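Side-chain contact in pectate lyase (Bacillus subtilis, PDB 5AMV), which cleaves polygalacturonate by calcium-dependent beta-elimination, leaving oligosaccharides with unsaturated galacturonosyl groups at their non-reducing ends: residues Q6-G9 against G15-S18. Sequence-based numbering, arbitrary orientation.
Sequences QTLG and GAYS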
ATOM      1  N   GLN A   6      10.319  -5.299 -19.804  1.00 12.12           N
ATOM      2  CA  GLN A   6       8.963  -4.869 -20.123  1.00 12.35           C
ATOM      3  C   GLN A   6       8.622  -3.516 -19.508  1.00 11.94           C
ATOM      4  O   GLN A   6       9.161  -3.129 -18.466  1.00 10.68           O
ATOM      5  CB  GLN A   6       7.958  -5.937 -19.711  1.00 12.31           C
ATOM      6  CG  GLN A   6       7.895  -7.091 -20.700  1.00 14.35           C
ATOM      7  CD  GLN A   6       7.131  -8.263 -20.164  1.00 16.63           C
ATOM      8  OE1 GLN A   6       6.289  -8.121 -19.277  1.00 14.76           O
ATOM      9  NE2 GLN A   6       7.432  -9.443 -20.680  1.00 18.25           N
ATOM     10  N   THR A   7       7.762  -2.774 -20.193  1.00 10.90           N
ATOM     11  CA  THR A   7       7.403  -1.429 -19.763  1.00 11.34           C
ATOM     12  C   THR A   7       5.892  -1.304 -19.727  1.00 11.40           C
ATOM     13  O   THR A   7       5.179  -2.154 -20.275  1.00 12.26           O
ATOM     14  CB  THR A   7       7.970  -0.359 -20.692  1.00 12.18           C
ATOM     15  OG1 THR A   7       7.477  -0.573 -22.013  1.00 12.39           O
ATOM     16  CG2 THR A   7       9.541  -0.366 -20.705  1.00 11.16           C
ATOM     17  N   LEU A   8       5.414  -0.238 -19.082  1.00 11.79           N
ATOM     18  CA  LEU A   8       3.969  -0.002 -18.967  1.00 11.71           C
ATOM     19  C   LEU A   8       3.425   0.402 -20.337  1.00 12.16           C
ATOM     20  O   LEU A   8       3.978   1.289 -20.995  1.00 12.23           O
ATOM     21  CB  LEU A   8       3.722   1.124 -17.951  1.00 11.46           C
ATOM     22  CG  LEU A   8       2.280   1.551 -17.697  1.00 10.58           C
ATOM     23  CD1 LEU A   8       1.496   0.341 -17.096  1.00  9.35           C
ATOM     24  CD2 LEU A   8       2.259   2.728 -16.771  1.00 10.31           C
ATOM     25  N   GLY A   9       2.319  -0.213 -20.735  1.00 13.01           N
ATOM     26  CA  GLY A   9       1.742   0.073 -22.070  1.00 12.78           C
ATOM     27  C   GLY A   9       1.292   1.523 -22.119  1.00 12.84           C
ATOM     28  O   GLY A   9       0.921   2.104 -21.098  1.00 12.68           O
ATOM     29  N   GLY A  15      -0.157   5.904 -14.938  1.00  8.42           N
ATOM     30  CA  GLY A  15       1.310   5.731 -15.054  1.00  9.71           C
ATOM     31  C   GLY A  15       1.841   5.970 -16.464  1.00 10.02           C
ATOM     32  O   GLY A  15       3.034   6.266 -16.628  1.00  9.99           O
ATOM     33  N   ALA A  16       0.978   5.828 -17.480  1.00 10.57           N
ATOM     34  CA  ALA A  16       1.414   6.013 -18.874  1.00 10.22           C
ATOM     35  C   ALA A  16       1.382   7.483 -19.338  1.00 11.64           C
ATOM     36  O   ALA A  16       1.773   7.775 -20.481  1.00 12.55           O
ATOM     37  CB  ALA A  16       0.554   5.161 -19.797  1.00 10.96           C
ATOM     38  N   TYR A  17       0.951   8.395 -18.463  1.00 12.57           N
ATOM     39  CA  TYR A  17       0.900   9.821 -18.817  1.00 12.55           C
ATOM     40  C   TYR A  17       2.285  10.397 -19.143  1.00 12.84           C
ATOM     41  O   TYR A  17       3.300   9.958 -18.593  1.00 13.16           O
ATOM     42  CB  TYR A  17       0.236  10.641 -17.693  1.00 13.68           C
ATOM     43  CG  TYR A  17      -0.068  12.063 -18.133  1.00 14.55           C
ATOM     44  CD1 TYR A  17      -1.200  12.341 -18.903  1.00 19.81           C
ATOM     45  CD2 TYR A  17       0.787  13.108 -17.779  1.00 18.28           C
ATOM     46  CE1 TYR A  17      -1.474  13.654 -19.318  1.00 21.69           C
ATOM     47  CE2 TYR A  17       0.528  14.420 -18.171  1.00 20.84           C
ATOM     48  CZ  TYR A  17      -0.595  14.673 -18.948  1.00 22.83           C
ATOM     49  OH  TYR A  17      -0.835  15.985 -19.321  1.00 27.77           O
ATOM     50  N   SER A  18       2.318  11.379 -20.043  1.00 13.09           N
ATOM     51  CA  SER A  18       3.566  12.059 -20.461  1.00 14.02           C
ATOM     52  C   SER A  18       4.702  11.101 -20.834  1.00 14.26           C
ATOM     53  O   SER A  18       4.571  10.363 -21.797  1.00 15.46           O
ATOM     54  CB  SER A  18       4.000  13.168 -19.481  1.00 14.71           C
ATOM     55  OG  SER A  18       4.337  12.685 -18.178  1.00 15.78           O
TER
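Leu8 sets one methyl, CD2, over the face of the Gly15–Ala16 peptide: CD2 stands 3.3 Å from Gly15 C and 3.4 Å from Ala16 N, and the line from CD2 to that carbonyl carbon runs nearly perpendicular to the peptide plane. Ala16 adds an apolar touch, its CB 4.2 Å from Leu8 CD2. Having no CB, Gly15 lets the methyl settle directly on its backbone; the place a CB would take there faces Leu8 and lies 2.7 Å from its CD2. Leu8 CG is anti to the backbone N (chi1 179°), which sends it toward the short 3-10 segment ending at Ala16, and the CD2 branch alone reaches the peptide. A second approach is polar against apolar, with Gly9 O 3.3 Å from Ala16 CB.

Both segments belong to the N-terminal loop that precedes strand 32-35 of the parallel beta-helix, the fold of polysaccharide lyase family 1, and the contact lies away from the calcium and glycan sites. Next outward, Thr21 hydrogen-bonds through its backbone to Leu8 and through OG1 to Gly15 O, tying the two segments together. Gly15 N donates a hydrogen bond to Thr236 OG1 in strand 235-245, while Gln6 OE1 accepts one from Arg155 NH1 in strand 152-155.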